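Molybdopterin-guanine dinucleotide biosynthesis protein B (Bacillus subtilis subsp. spizizenii, PDB 4OYH) probably binds GTP and hydrolyses it weakly, and may act as an adapter in making and using the molybdopterin guanine dinucleotide form of the molybdenum cofactor. Local coordinates at residues V13-F18 with C105-G110; G42-H47 with E109-A114; K118-S123 with V134-I139. The protein carries 2 engineered substitutions. All blocks are in the same frame, centred on the assembly; numbering follows the deposited sequence.

Contact 1. Residues V13-F18 with C105-G110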
# COMPACT_ATOMS: atom_id res chain seq x y z
N VAL A 13 1.51 -16.66 11.45
CA VAL A 13 2.81 -17.19 11.80
C VAL A 13 3.89 -16.22 11.42
O VAL A 13 3.85 -15.54 10.38
CB VAL A 13 3.06 -18.51 11.13
CG1 VAL A 13 4.36 -19.09 11.63
CG2 VAL A 13 1.91 -19.45 11.47
N GLN A 14 4.90 -16.16 12.28
CA GLN A 14 6.04 -15.33 12.00
C GLN A 14 7.31 -16.15 11.69
O GLN A 14 7.47 -17.31 12.09
CB GLN A 14 6.31 -14.39 13.15
CG GLN A 14 5.16 -13.66 13.73
CD GLN A 14 5.56 -12.81 14.93
OE1 GLN A 14 4.97 -12.90 16.02
NE2 GLN A 14 6.54 -11.95 14.73
N VAL A 15 8.21 -15.50 10.98
CA VAL A 15 9.57 -15.98 10.76
C VAL A 15 10.58 -14.94 11.25
O VAL A 15 10.56 -13.78 10.82
CB VAL A 15 9.83 -16.27 9.29
CG1 VAL A 15 11.25 -16.79 9.13
CG2 VAL A 15 8.82 -17.29 8.79
N VAL A 16 11.43 -15.37 12.18
CA VAL A 16 12.42 -14.51 12.78
C VAL A 16 13.78 -15.20 12.74
O VAL A 16 13.87 -16.41 12.76
CB VAL A 16 12.08 -14.13 14.24
CG1 VAL A 16 10.72 -13.55 14.32
CG2 VAL A 16 12.26 -15.26 15.16
N GLY A 17 14.82 -14.39 12.68
CA GLY A 17 16.17 -14.86 12.37
C GLY A 17 17.02 -13.64 11.99
O GLY A 17 16.50 -12.71 11.39
N PHE A 18 18.30 -13.64 12.37
CA PHE A 18 19.29 -12.65 11.88
C PHE A 18 19.36 -12.59 10.36
O PHE A 18 18.96 -13.52 9.64
CB PHE A 18 20.70 -12.96 12.45
CG PHE A 18 20.78 -12.75 13.94
CD1 PHE A 18 20.61 -11.50 14.48
CD2 PHE A 18 20.97 -13.80 14.80
CE1 PHE A 18 20.66 -11.31 15.83
CE2 PHE A 18 21.03 -13.60 16.14
CZ PHE A 18 20.86 -12.35 16.65
N CYS A 105 -5.21 -15.05 6.27
CA CYS A 105 -4.16 -15.33 7.24
C CYS A 105 -2.91 -14.52 6.90
O CYS A 105 -2.89 -13.78 5.92
CB CYS A 105 -3.86 -16.82 7.27
SG CYS A 105 -3.51 -17.53 5.66
N LEU A 106 -1.87 -14.65 7.72
CA LEU A 106 -0.73 -13.75 7.55
C LEU A 106 0.60 -14.36 7.97
O LEU A 106 0.75 -14.93 9.07
CB LEU A 106 -1.01 -12.45 8.30
CG LEU A 106 0.13 -11.43 8.35
CD1 LEU A 106 0.48 -10.86 6.93
CD2 LEU A 106 -0.25 -10.34 9.30
N LEU A 107 1.53 -14.26 7.04
CA LEU A 107 2.94 -14.58 7.21
C LEU A 107 3.69 -13.30 7.51
O LEU A 107 3.62 -12.36 6.73
CB LEU A 107 3.54 -15.22 5.95
CG LEU A 107 4.36 -16.51 5.99
CD1 LEU A 107 5.29 -16.58 4.82
CD2 LEU A 107 5.10 -16.69 7.25
N ILE A 108 4.38 -13.25 8.64
CA ILE A 108 5.17 -12.06 8.98
C ILE A 108 6.67 -12.41 9.01
O ILE A 108 7.06 -13.38 9.66
CB ILE A 108 4.77 -11.49 10.34
CG1 ILE A 108 3.24 -11.32 10.40
CG2 ILE A 108 5.56 -10.23 10.59
CD1 ILE A 108 2.76 -10.38 11.45
N GLU A 109 7.49 -11.63 8.30
CA GLU A 109 8.94 -11.67 8.50
C GLU A 109 9.31 -10.60 9.56
O GLU A 109 9.05 -9.42 9.34
CB GLU A 109 9.68 -11.44 7.17
CG GLU A 109 11.18 -11.15 7.26
CD GLU A 109 11.88 -11.12 5.88
OE1 GLU A 109 13.00 -10.59 5.79
OE2 GLU A 109 11.32 -11.63 4.89
N GLY A 110 9.92 -10.99 10.69
CA GLY A 110 10.29 -10.01 11.74
C GLY A 110 9.29 -9.76 12.89
O GLY A 110 8.52 -10.66 13.17

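Contact 2. Residues G42-H47 with E109-A114. With SO4 (sulfate ion), chain G.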
# COMPACT_ATOMS: atom_id res chain seq x y z
N GLY A 42 -1.46 -13.27 3.28
CA GLY A 42 -0.72 -12.04 3.14
C GLY A 42 0.70 -12.21 3.64
O GLY A 42 1.03 -13.19 4.26
N CYS A 43 1.54 -11.24 3.35
CA CYS A 43 2.92 -11.25 3.76
C CYS A 43 3.32 -9.86 4.22
O CYS A 43 2.98 -8.84 3.62
CB CYS A 43 3.83 -11.73 2.61
SG CYS A 43 5.34 -12.44 3.26
N LEU A 44 4.01 -9.83 5.34
CA LEU A 44 4.42 -8.56 5.95
C LEU A 44 5.85 -8.70 6.49
O LEU A 44 6.23 -9.66 7.20
CB LEU A 44 3.45 -8.15 7.03
CG LEU A 44 3.88 -6.90 7.83
CD1 LEU A 44 3.80 -5.68 6.99
CD2 LEU A 44 3.05 -6.72 9.12
N LYS A 45 6.65 -7.75 6.05
CA LYS A 45 8.06 -7.69 6.40
C LYS A 45 8.27 -6.44 7.21
O LYS A 45 7.89 -5.36 6.77
CB LYS A 45 8.94 -7.67 5.13
CG LYS A 45 10.38 -7.31 5.39
CD LYS A 45 11.25 -7.54 4.16
CE LYS A 45 12.67 -7.04 4.37
NZ LYS A 45 13.16 -6.26 3.19
N HIS A 46 8.82 -6.59 8.42
CA HIS A 46 9.31 -5.43 9.18
C HIS A 46 10.69 -4.99 8.68
O HIS A 46 11.55 -5.83 8.41
CB HIS A 46 9.41 -5.75 10.66
CG HIS A 46 9.58 -4.55 11.54
ND1 HIS A 46 8.86 -3.39 11.38
CD2 HIS A 46 10.38 -4.35 12.61
CE1 HIS A 46 9.22 -2.52 12.30
NE2 HIS A 46 10.14 -3.07 13.06
N HIS A 47 10.90 -3.69 8.56
CA HIS A 47 12.21 -3.15 8.15
C HIS A 47 12.68 -2.08 9.13
O HIS A 47 13.11 -2.40 10.24
CB HIS A 47 12.13 -2.59 6.74
CG HIS A 47 13.29 -1.71 6.36
ND1 HIS A 47 13.51 -0.47 6.95
CD2 HIS A 47 14.27 -1.87 5.45
CE1 HIS A 47 14.58 0.08 6.41
NE2 HIS A 47 15.06 -0.75 5.50
N GLU A 109 7.49 -11.63 8.30
CA GLU A 109 8.94 -11.67 8.50
C GLU A 109 9.31 -10.60 9.56
O GLU A 109 9.05 -9.42 9.34
CB GLU A 109 9.68 -11.44 7.17
CG GLU A 109 11.18 -11.15 7.26
CD GLU A 109 11.88 -11.12 5.88
OE1 GLU A 109 13.00 -10.59 5.79
OE2 GLU A 109 11.32 -11.63 4.89
N GLY A 110 9.92 -10.99 10.69
CA GLY A 110 10.29 -10.01 11.74
C GLY A 110 9.29 -9.76 12.89
O GLY A 110 8.52 -10.66 13.17
N PHE A 111 9.25 -8.56 13.48
CA PHE A 111 8.60 -8.23 14.79
C PHE A 111 8.77 -9.33 15.81
O PHE A 111 7.75 -9.84 16.35
CB PHE A 111 7.07 -7.97 14.71
CG PHE A 111 6.71 -6.94 13.69
CD1 PHE A 111 6.63 -5.55 14.04
CD2 PHE A 111 6.55 -7.32 12.39
CE1 PHE A 111 6.35 -4.55 13.02
CE2 PHE A 111 6.23 -6.41 11.32
CZ PHE A 111 6.15 -5.02 11.64
N LYS A 112 10.01 -9.72 16.08
CA LYS A 112 10.32 -10.72 17.15
C LYS A 112 9.55 -10.56 18.46
O LYS A 112 9.41 -11.49 19.23
CB LYS A 112 11.77 -10.63 17.55
CG LYS A 112 12.79 -10.69 16.41
CD LYS A 112 14.16 -10.41 16.93
CE LYS A 112 14.18 -9.24 17.83
NZ LYS A 112 14.59 -9.78 19.16
N LYS A 113 9.14 -9.32 18.73
CA LYS A 113 8.58 -8.92 20.01
C LYS A 113 7.12 -9.27 20.09
O LYS A 113 6.54 -9.25 21.16
CB LYS A 113 8.74 -7.40 20.18
CG LYS A 113 7.95 -6.55 19.13
CD LYS A 113 8.83 -5.85 18.05
CE LYS A 113 8.13 -4.57 17.53
NZ LYS A 113 9.04 -3.47 17.04
N ALA A 114 6.51 -9.53 18.94
CA ALA A 114 5.09 -9.87 18.88
C ALA A 114 4.85 -11.22 19.54
O ALA A 114 5.76 -12.05 19.56
CB ALA A 114 4.56 -9.89 17.38
S SO4 G . 12.50 -7.14 14.49
O1 SO4 G . 12.06 -5.78 14.74
O2 SO4 G . 12.29 -7.52 13.10
O3 SO4 G . 13.92 -7.28 14.80
O4 SO4 G . 11.72 -7.98 15.38

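Contact 3. Residues K118-S123 with V134-I139. With SO4 (sulfate ion), chain H.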
# COMPACT_ATOMS: atom_id res chain seq x y z
N LYS A 118 5.82 -18.44 16.06
CA LYS A 118 6.87 -18.06 15.16
C LYS A 118 7.83 -19.16 14.97
O LYS A 118 7.96 -20.03 15.79
CB LYS A 118 7.57 -16.82 15.68
CG LYS A 118 7.85 -16.79 17.14
CD LYS A 118 8.33 -15.42 17.54
CE LYS A 118 7.24 -14.37 17.52
NZ LYS A 118 6.44 -14.31 18.77
N VAL A 119 8.44 -19.15 13.80
CA VAL A 119 9.47 -20.11 13.47
C VAL A 119 10.80 -19.33 13.55
O VAL A 119 10.88 -18.19 13.07
CB VAL A 119 9.18 -20.74 12.10
CG1 VAL A 119 10.42 -21.31 11.48
CG2 VAL A 119 8.09 -21.81 12.27
N VAL A 120 11.79 -19.90 14.23
CA VAL A 120 13.07 -19.23 14.46
C VAL A 120 14.11 -19.95 13.61
O VAL A 120 14.23 -21.16 13.71
CB VAL A 120 13.51 -19.25 15.95
CG1 VAL A 120 14.90 -18.64 16.15
CG2 VAL A 120 12.52 -18.51 16.80
N ILE A 121 14.79 -19.19 12.75
CA ILE A 121 15.95 -19.65 11.97
C ILE A 121 17.25 -19.28 12.69
O ILE A 121 17.48 -18.11 12.99
CB ILE A 121 16.05 -19.02 10.60
CG1 ILE A 121 14.69 -18.74 9.98
CG2 ILE A 121 16.94 -19.89 9.70
CD1 ILE A 121 13.88 -19.92 9.72
N LEU A 122 18.05 -20.28 13.02
CA LEU A 122 19.37 -20.11 13.63
C LEU A 122 20.48 -20.35 12.62
O LEU A 122 20.52 -21.40 11.98
CB LEU A 122 19.53 -21.08 14.79
CG LEU A 122 19.15 -20.59 16.19
CD1 LEU A 122 18.39 -19.32 16.16
CD2 LEU A 122 18.36 -21.64 16.86
N SER A 123 21.35 -19.37 12.45
CA SER A 123 22.58 -19.59 11.68
C SER A 123 23.59 -20.32 12.58
O SER A 123 24.34 -21.15 12.11
CB SER A 123 23.17 -18.28 11.14
OG SER A 123 23.71 -17.47 12.18
N VAL A 134 8.69 -15.15 22.55
CA VAL A 134 7.68 -16.11 22.95
C VAL A 134 6.95 -16.71 21.75
O VAL A 134 6.95 -16.17 20.64
CB VAL A 134 6.63 -15.47 23.91
CG1 VAL A 134 7.34 -14.78 25.07
CG2 VAL A 134 5.79 -14.46 23.19
N ASN A 135 6.37 -17.87 22.04
CA ASN A 135 5.47 -18.58 21.18
C ASN A 135 6.19 -19.18 20.00
O ASN A 135 5.68 -19.19 18.87
CB ASN A 135 4.33 -17.66 20.71
CG ASN A 135 3.09 -18.45 20.36
OD1 ASN A 135 3.06 -19.67 20.54
ND2 ASN A 135 2.07 -17.78 19.88
N THR A 136 7.35 -19.72 20.30
CA THR A 136 8.20 -20.32 19.30
C THR A 136 7.71 -21.73 19.06
O THR A 136 7.63 -22.50 20.01
CB THR A 136 9.68 -20.35 19.74
OG1 THR A 136 10.14 -19.01 19.91
CG2 THR A 136 10.55 -21.07 18.72
N ILE A 137 7.39 -22.09 17.81
CA ILE A 137 6.75 -23.40 17.55
C ILE A 137 7.66 -24.33 16.81
O ILE A 137 7.33 -25.53 16.64
CB ILE A 137 5.41 -23.26 16.79
CG1 ILE A 137 5.57 -22.47 15.50
CG2 ILE A 137 4.37 -22.60 17.74
CD1 ILE A 137 4.42 -22.56 14.53
N ALA A 138 8.78 -23.78 16.34
CA ALA A 138 9.81 -24.59 15.70
C ALA A 138 11.11 -23.87 15.51
O ALA A 138 11.15 -22.64 15.49
CB ALA A 138 9.33 -25.06 14.37
N ILE A 139 12.17 -24.63 15.36
CA ILE A 139 13.46 -24.07 15.04
C ILE A 139 13.96 -24.70 13.78
O ILE A 139 13.97 -25.91 13.63
CB ILE A 139 14.48 -24.29 16.17
CG1 ILE A 139 14.10 -23.43 17.38
CG2 ILE A 139 15.90 -23.93 15.69
CD1 ILE A 139 14.50 -24.02 18.65
S SO4 H . 8.03 -20.32 24.28
O1 SO4 H . 8.98 -19.83 25.29
O2 SO4 H . 6.77 -19.60 24.28
O3 SO4 H . 8.66 -20.10 23.00
O4 SO4 H . 7.72 -21.73 24.48

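Contact 1. Residues V13-F18 with C105-G110
Strands 13-16 and 105-109 run parallel, their short axes 4.7 Å apart at closest and 16° off alignment. Val13 pairs with Leu107, Gln14 with Ile108 and Val15 with Glu109. The bonds alternate: Val13 N to Leu106 O, Ile108 N to Val13 O (2.9 Å), Val15 N to Ile108 O (2.7 Å), and Gly110 N to Val15 O, one residue past the strand end. On one face Gln14 and Ile108 lie alongside each other, Gln14 CG 4.0 Å from Ile108 CB. Gln14 CG sits anti to the carbonyl carbon and the chain then extends, so that NE2 reaches Gly110 O at 2.8 Å in a weak, bent bond; its stronger acceptor is Phe111 O, while OE1 takes a weak bond from Tyr116 N. An alanine in place of Gln14 would probably loosen the start of the loop after strand 105-109, since Gly110 O and Phe111 O would lose the amide they share. On the opposite face Val15 CG2 meets Leu107 CD2 obliquely at 4.1 Å. Here, at the centre of the P-loop NTPase sheet, strand 12-16 runs into the probable P-loop, whose Lys23 is a likely GTP-binding residue. Helix 23-35 packs on Val15, Leu107 and Glu109 through Ile27, strand 118-122 bonds along the far edge of strand 12-16, and strand 41-46 flanks strand 105-109.

Contact 2. Residues G42-H47 with E109-A114
His46 CG stands anti to the backbone N (chi1 -166°) and Phe111 CG anti to its carbonyl carbon (chi1 -53°), so the side chains cross at about a right angle. His46 CB lies over the Phe111 face, a CH-pi contact, 3.6 Å from the ring centroid. The two rings meet obliquely, planes at 33°, with Phe111 CE1 over one face of the imidazole and His46 ND1 3.2 Å from Phe111 CZ. Leu44 CD2 touches Phe111 CE2 at 3.9 Å. The backbones pair in parallel at Lys45 and Glu109: Glu109 N bonds to Leu44 O, and His46 N to Glu109 O at 3.0 Å. Lys45 and Glu109 run side by side, but Lys45 NZ stays 5.1 Å from Glu109 OE1, which makes a weak, long ion pair with Lys23, a probable GTP-binding P-loop residue. At the His46 ring edge sits a sulfate, whose O4 accepts a bond from Lys112 N (2.5 Å) and O2 a weak one from Phe111 N. His46 ND1 bonds weakly to Glu76 O of the second subunit. An anion here would tend to favour a protonated histidine, and Lys113 NZ, 4.1 Å from His46 NE2, to oppose it; the sulfate, probably from the crystallisation liquor, may mark an anion-binding pocket.

Contact 3. Residues K118-S123 with V134-I139
Strands 118-122 and 136-139 are parallel but splayed, their short axes 33° apart and 4.9 Å at closest. Three backbone bonds join the two segments: Lys118 N to Asn135 O, with the donor above the carbonyl plane, Ile137 N to Lys118 O (2.9 Å), and Val120 N to Ala138 O. On the face of Val119, its CG2 projects into the notch formed by Ala138 CB and Ile137 CG1, 4.1 Å from each, and Ile137 crosses it at about a right angle. On the face of Lys118 and Val120, two contacts follow one another. Val120 CG2, anti to the carbonyl carbon, meets Thr136 CG2 crosswise at 3.8 Å, and Leu122 CD2 settles obliquely on Ile139 CG2 at 3.6 Å. At the start of the strand Lys118 leaves from the crowded position (chi1 42°) and bends twice, curling its chain against the carbonyl of Val134; Lys118 NZ bonds Val134 O at 2.7 Å, in the carbonyl plane, and also Ala114 O and Tyr116 O. A sulfate, probably from the crystallisation liquor, accepts bonds from Asn135 N and Thr136 N at the start of strand 136-139. The pair forms the two strands of a beta-alpha-beta unit whose short helix 127-130 covers Val120 and Leu122 through Leu128, while strand 12-16 borders strand 118-122 and Leu153 packs on Thr136 and Ile139.

From the N terminus, strand 12-16 leads through helix 23-35 to strand 41-46, and both strands wait for the same partner, 105-109. Contact 1 therefore closes the longer loop, and contact 2 closes a shorter one that ends on the same stretch; they share Glu109 and Gly110. After the loop following strand 105-109, contact 3 opens in series and closes a short loop around helix 127-130. Contacts 1 and 2 also meet where Leu44 N bonds Leu107 O, and contacts 1 and 3 where Val119 N and Ile121 N bond Gln14 O and Val16 O. Together with these bonds between 12-16 and 118-122, they tie five strands, from 41-46 to 136-141, into one parallel sheet, continued beyond 41-46 by the second subunit.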